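Local coordinates for protein DegQ (Legionella fallonii, PDB 3PV2) that probably degrades misfolded proteins as a self-compartmentalising serine protease and chaperone of the HtrA family, carrying PDZ domains and assembling into large 12-mers, at residues G120-T125 against I255-M260; S325-G330 against A348-I353. All blocks are in the same frame, centred on the assembly; numbering follows the deposited sequence.

Contact 1. Residues G120-T125 against I255-M260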
loop_
_atom_site.group_PDB
_atom_site.type_symbol
_atom_site.label_atom_id
_atom_site.label_comp_id
_atom_site.label_asym_id
_atom_site.label_seq_id
_atom_site.Cartn_x
_atom_site.Cartn_y
_atom_site.Cartn_z
ATOM N N GLY B 120 -17.036 -30.705 -37.782
ATOM C CA GLY B 120 -15.621 -30.537 -37.468
ATOM C C GLY B 120 -15.305 -29.051 -37.481
ATOM O O GLY B 120 -16.128 -28.227 -37.923
ATOM N N GLY B 121 -14.124 -28.712 -37.004
ATOM C CA GLY B 121 -13.666 -27.378 -37.007
ATOM C C GLY B 121 -12.233 -27.295 -37.404
ATOM O O GLY B 121 -11.560 -28.305 -37.539
ATOM N N ASP B 122 -11.773 -26.066 -37.527
ATOM C CA ASP B 122 -10.428 -25.760 -37.944
ATOM C C ASP B 122 -10.048 -24.456 -37.277
ATOM O O ASP B 122 -10.523 -23.360 -37.703
ATOM C CB ASP B 122 -10.344 -25.636 -39.449
ATOM C CG ASP B 122 -8.899 -25.526 -39.926
ATOM O OD1 ASP B 122 -8.067 -26.402 -39.557
ATOM O OD2 ASP B 122 -8.578 -24.545 -40.630
ATOM N N SER B 123 -9.246 -24.564 -36.211
ATOM C CA SER B 123 -8.865 -23.369 -35.416
ATOM C C SER B 123 -7.991 -22.410 -36.185
ATOM O O SER B 123 -8.136 -21.191 -36.048
ATOM C CB SER B 123 -8.184 -23.732 -34.082
ATOM O OG SER B 123 -7.099 -24.615 -34.254
ATOM N N GLU B 124 -7.121 -22.937 -37.031
ATOM C CA GLU B 124 -6.297 -22.062 -37.827
ATOM C C GLU B 124 -7.117 -21.046 -38.677
ATOM O O GLU B 124 -6.791 -19.866 -38.718
ATOM C CB GLU B 124 -5.270 -22.850 -38.659
ATOM C CG GLU B 124 -4.038 -21.951 -39.011
ATOM C CD GLU B 124 -3.193 -22.470 -40.177
ATOM O OE1 GLU B 124 -2.671 -21.648 -40.964
ATOM O OE2 GLU B 124 -3.050 -23.704 -40.301
ATOM N N THR B 125 -8.209 -21.458 -39.304
ATOM C CA THR B 125 -9.027 -20.503 -40.057
ATOM C C THR B 125 -10.235 -19.989 -39.264
ATOM O O THR B 125 -11.018 -19.177 -39.785
ATOM C CB THR B 125 -9.554 -21.149 -41.328
ATOM O OG1 THR B 125 -10.215 -22.357 -40.981
ATOM C CG2 THR B 125 -8.458 -21.503 -42.265
ATOM N N ILE B 255 -9.215 -30.676 -41.387
ATOM C CA ILE B 255 -8.268 -30.329 -42.405
ATOM C C ILE B 255 -6.940 -30.964 -41.970
ATOM O O ILE B 255 -6.456 -30.678 -40.884
ATOM C CB ILE B 255 -8.023 -28.777 -42.519
ATOM C CG1 ILE B 255 -9.337 -27.996 -42.700
ATOM C CG2 ILE B 255 -7.007 -28.463 -43.617
ATOM C CD1 ILE B 255 -10.231 -28.568 -43.712
ATOM N N HIS B 256 -6.370 -31.837 -42.787
ATOM C CA HIS B 256 -5.044 -32.352 -42.489
ATOM C C HIS B 256 -4.059 -31.677 -43.438
ATOM O O HIS B 256 -3.907 -32.091 -44.570
ATOM C CB HIS B 256 -4.990 -33.856 -42.619
ATOM C CG HIS B 256 -3.671 -34.431 -42.200
ATOM N ND1 HIS B 256 -3.463 -34.998 -40.961
ATOM C CD2 HIS B 256 -2.479 -34.487 -42.842
ATOM C CE1 HIS B 256 -2.206 -35.393 -40.863
ATOM N NE2 HIS B 256 -1.590 -35.098 -41.993
ATOM N N ARG B 257 -3.416 -30.622 -42.963
ATOM C CA ARG B 257 -2.486 -29.855 -43.759
ATOM C C ARG B 257 -1.176 -30.596 -44.017
ATOM O O ARG B 257 -0.619 -31.235 -43.111
ATOM C CB ARG B 257 -2.155 -28.556 -43.054
ATOM C CG ARG B 257 -3.250 -27.574 -43.106
ATOM C CD ARG B 257 -2.969 -26.405 -42.225
ATOM N NE ARG B 257 -4.022 -25.422 -42.394
ATOM C CZ ARG B 257 -5.206 -25.441 -41.788
ATOM N NH1 ARG B 257 -5.511 -26.392 -40.923
ATOM N NH2 ARG B 257 -6.092 -24.484 -42.050
ATOM N N GLY B 258 -0.707 -30.509 -45.257
ATOM C CA GLY B 258 0.519 -31.161 -45.643
ATOM C C GLY B 258 1.552 -30.113 -46.001
ATOM O O GLY B 258 1.369 -28.916 -45.776
ATOM N N LEU B 259 2.602 -30.585 -46.640
ATOM C CA LEU B 259 3.770 -29.800 -46.864
ATOM C C LEU B 259 4.028 -29.654 -48.346
ATOM O O LEU B 259 3.909 -30.611 -49.113
ATOM C CB LEU B 259 4.940 -30.512 -46.249
ATOM C CG LEU B 259 6.258 -29.812 -46.485
ATOM C CD1 LEU B 259 6.067 -28.358 -46.037
ATOM C CD2 LEU B 259 7.399 -30.498 -45.765
ATOM N N MET B 260 4.416 -28.447 -48.728
ATOM C CA MET B 260 4.956 -28.191 -50.059
ATOM C C MET B 260 6.395 -27.632 -50.028
ATOM O O MET B 260 7.205 -28.005 -50.851
ATOM C CB MET B 260 4.031 -27.279 -50.792
ATOM C CG MET B 260 4.540 -26.903 -52.167
ATOM S SD MET B 260 4.377 -28.303 -53.252
ATOM C CE MET B 260 2.570 -28.509 -53.174
HETATM O O HOH W 1 -9.196 -28.901 -38.620
#
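A salt-bridge network of Asp-122, Glu-124 and Arg-257 ties the trypsin-like protease domain to the loop between helix 239-252 and strand 262-266, which leads into the first PDZ domain. Arg-257 holds Asp-122 end-on: NH1 donates to OD1 of Asp-122 at 2.9 Å, and NH2 to OD2 at 2.9 Å. Both bonds are nearly straight and use syn lone pairs, and the carboxylate and guanidinium planes are only 10° apart. Asp-122 has CG anti to its backbone N (chi1 -171°), and the carboxylate meets the arginine tip to tip. A second grip comes from Thr-125, whose OG1 donates to the anti lone pair of Asp-122 OD2 at 2.8 Å, so this buried carboxylate is fixed in rotation as well as paired in charge. Glu-124 acts differently. Its OE2 hangs over one face of the guanidinium, 2.9 Å from Arg-257 NE, and attracts by charge alone, while CG2 of Ile-255 lies over the rim of the opposite face. Beside the pair, CG1 of Ile-255 packs 3.7 Å from CG of Asp-122. A water donates to Gly-121 O and Asp-122 OD1 and accepts from Ile-255 N at 3.3 Å, joining the two backbones. The contact forms where strand 113-122 of the N-terminal barrel ends, with helix 239-252 packed behind Thr-125 and Ile-255.

Contact 2. Residues S325-G330 against A348-I353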
loop_
_atom_site.group_PDB
_atom_site.type_symbol
_atom_site.label_atom_id
_atom_site.label_comp_id
_atom_site.label_asym_id
_atom_site.label_seq_id
_atom_site.Cartn_x
_atom_site.Cartn_y
_atom_site.Cartn_z
ATOM N N SER B 325 -2.489 -24.995 -48.865
ATOM C CA SER B 325 -2.730 -25.371 -47.486
ATOM C C SER B 325 -3.770 -26.431 -47.326
ATOM O O SER B 325 -3.677 -27.233 -46.414
ATOM C CB SER B 325 -3.204 -24.177 -46.658
ATOM O OG SER B 325 -4.598 -24.015 -46.851
ATOM N N LEU B 326 -4.765 -26.454 -48.192
ATOM C CA LEU B 326 -5.880 -27.351 -47.995
ATOM C C LEU B 326 -5.902 -28.489 -49.005
ATOM O O LEU B 326 -6.903 -29.237 -49.100
ATOM C CB LEU B 326 -7.204 -26.573 -48.089
ATOM C CG LEU B 326 -7.365 -25.194 -47.425
ATOM C CD1 LEU B 326 -8.672 -24.642 -47.891
ATOM C CD2 LEU B 326 -7.290 -25.198 -45.892
ATOM N N LEU B 327 -4.838 -28.641 -49.782
ATOM C CA LEU B 327 -4.722 -29.859 -50.584
ATOM C C LEU B 327 -4.387 -31.002 -49.648
ATOM O O LEU B 327 -3.811 -30.826 -48.581
ATOM C CB LEU B 327 -3.643 -29.733 -51.667
ATOM C CG LEU B 327 -3.941 -28.895 -52.921
ATOM C CD1 LEU B 327 -5.155 -28.005 -52.749
ATOM C CD2 LEU B 327 -2.714 -28.135 -53.281
ATOM N N ARG B 328 -4.729 -32.188 -50.096
ATOM C CA ARG B 328 -4.558 -33.373 -49.292
ATOM C C ARG B 328 -3.184 -33.990 -49.458
ATOM O O ARG B 328 -2.693 -34.139 -50.578
ATOM C CB ARG B 328 -5.633 -34.397 -49.689
ATOM C CG ARG B 328 -7.006 -34.088 -49.077
ATOM C CD ARG B 328 -7.309 -35.134 -48.047
ATOM N NE ARG B 328 -7.704 -34.580 -46.774
ATOM C CZ ARG B 328 -7.693 -35.284 -45.656
ATOM N NH1 ARG B 328 -7.318 -36.554 -45.677
ATOM N NH2 ARG B 328 -8.052 -34.714 -44.518
ATOM N N VAL B 329 -2.608 -34.421 -48.343
ATOM C CA VAL B 329 -1.389 -35.203 -48.385
ATOM C C VAL B 329 -1.632 -36.247 -49.447
ATOM O O VAL B 329 -2.705 -36.780 -49.526
ATOM C CB VAL B 329 -1.075 -35.872 -47.019
ATOM C CG1 VAL B 329 0.027 -36.984 -47.169
ATOM C CG2 VAL B 329 -0.684 -34.807 -45.958
ATOM N N GLY B 330 -0.646 -36.531 -50.275
ATOM C CA GLY B 330 -0.820 -37.409 -51.407
ATOM C C GLY B 330 -1.205 -36.734 -52.699
ATOM O O GLY B 330 -0.916 -37.286 -53.760
ATOM N N ALA B 348 4.139 -31.229 -58.400
ATOM C CA ALA B 348 4.607 -31.514 -57.069
ATOM C C ALA B 348 3.586 -32.406 -56.309
ATOM O O ALA B 348 2.382 -32.341 -56.538
ATOM C CB ALA B 348 4.868 -30.217 -56.323
ATOM N N VAL B 349 4.095 -33.253 -55.416
ATOM C CA VAL B 349 3.235 -34.111 -54.563
ATOM C C VAL B 349 3.261 -33.627 -53.103
ATOM O O VAL B 349 4.313 -33.525 -52.537
ATOM C CB VAL B 349 3.620 -35.616 -54.726
ATOM C CG1 VAL B 349 2.772 -36.527 -53.799
ATOM C CG2 VAL B 349 3.390 -36.081 -56.184
ATOM N N VAL B 350 2.123 -33.257 -52.534
ATOM C CA VAL B 350 2.062 -32.781 -51.167
ATOM C C VAL B 350 2.367 -33.930 -50.224
ATOM O O VAL B 350 1.838 -35.022 -50.422
ATOM C CB VAL B 350 0.655 -32.311 -50.799
ATOM C CG1 VAL B 350 0.590 -31.867 -49.333
ATOM C CG2 VAL B 350 0.168 -31.184 -51.738
ATOM N N THR B 351 3.202 -33.692 -49.222
ATOM C CA THR B 351 3.566 -34.720 -48.283
ATOM C C THR B 351 3.134 -34.376 -46.880
ATOM O O THR B 351 2.851 -33.208 -46.543
ATOM C CB THR B 351 5.108 -35.029 -48.261
ATOM O OG1 THR B 351 5.867 -33.837 -47.996
ATOM C CG2 THR B 351 5.533 -35.636 -49.578
ATOM N N ASP B 352 3.111 -35.417 -46.059
ATOM C CA ASP B 352 2.848 -35.289 -44.646
ATOM C C ASP B 352 4.047 -34.643 -43.959
ATOM O O ASP B 352 5.180 -35.040 -44.211
ATOM C CB ASP B 352 2.542 -36.653 -44.017
ATOM C CG ASP B 352 2.043 -36.510 -42.600
ATOM O OD1 ASP B 352 2.835 -36.725 -41.659
ATOM O OD2 ASP B 352 0.864 -36.121 -42.436
ATOM N N ILE B 353 3.766 -33.660 -43.105
ATOM C CA ILE B 353 4.776 -32.751 -42.510
ATOM C C ILE B 353 5.658 -33.597 -41.618
ATOM O O ILE B 353 6.876 -33.509 -41.639
ATOM C CB ILE B 353 4.131 -31.601 -41.668
ATOM C CG1 ILE B 353 3.100 -30.826 -42.503
ATOM C CG2 ILE B 353 5.194 -30.614 -41.128
ATOM C CD1 ILE B 353 2.062 -30.030 -41.680
#
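The peptide group joining Thr-351 to Asp-352 presents one face to Val-329, whose two methyls both stand about 3.5 Å from its plane. CG1 stands beside the nitrogen, 3.6 Å from Asp-352 N, and CG2 beyond the rim between the oxygen and the next CA, 3.8 Å from Asp-352 CA. At its edge, Thr-351 O is taken up by the backbone of Leu-259. The aspartate that follows is also touched, CG1 of Val-329 reaching its CB at 4.0 Å, but its carboxylate works elsewhere: OD1 caps the N-terminus of helix 353-362 by accepting from Ser-355 N, and OD2 bonds to His-256 NE2. A second flat group, the carbonyl of Val-350, receives the one hydrogen bond across the contact, from Gly-330 N to Val-350 O at 2.9 Å, with the donor tilted 33° from the carbonyl plane. Gly-330 has a positive phi of 92°, a backbone turn that glycine accommodates without strain, and its O rests against CG1 of Val-349. Val-350 sets out toward the loop from CA, its CB 3.8 Å from Arg-328 O, and CG2, anti to the carbonyl carbon, meets CB of Leu-327 at 4.1 Å. Backbone pairing of Val-350 with Ser-331 and of Ala-348 with Val-333 continues into the hairpin. This is the base of the PDZ fold, where the loop leaving helix 318-325 enters strand 332-339 and packs against the exit of the antiparallel partner strand 342-349.

How the contacts relate
Contact 1 is partly buried and joins two domains, whereas contact 2 is a surface contact inside the first PDZ domain, between the loop after helix 318-325 and the end of strand 342-349. Their chemistry follows: charged groups, a buried carboxylate and a bridging water in the first, valine packing with one backbone bond in the second. Their centres are about 11 Å apart, and the loop 255-260 serves both. It bonds to Thr-351 and Asp-352 of contact 2, so the segment that carries Arg-257 also meets the residues just before helix 353-362.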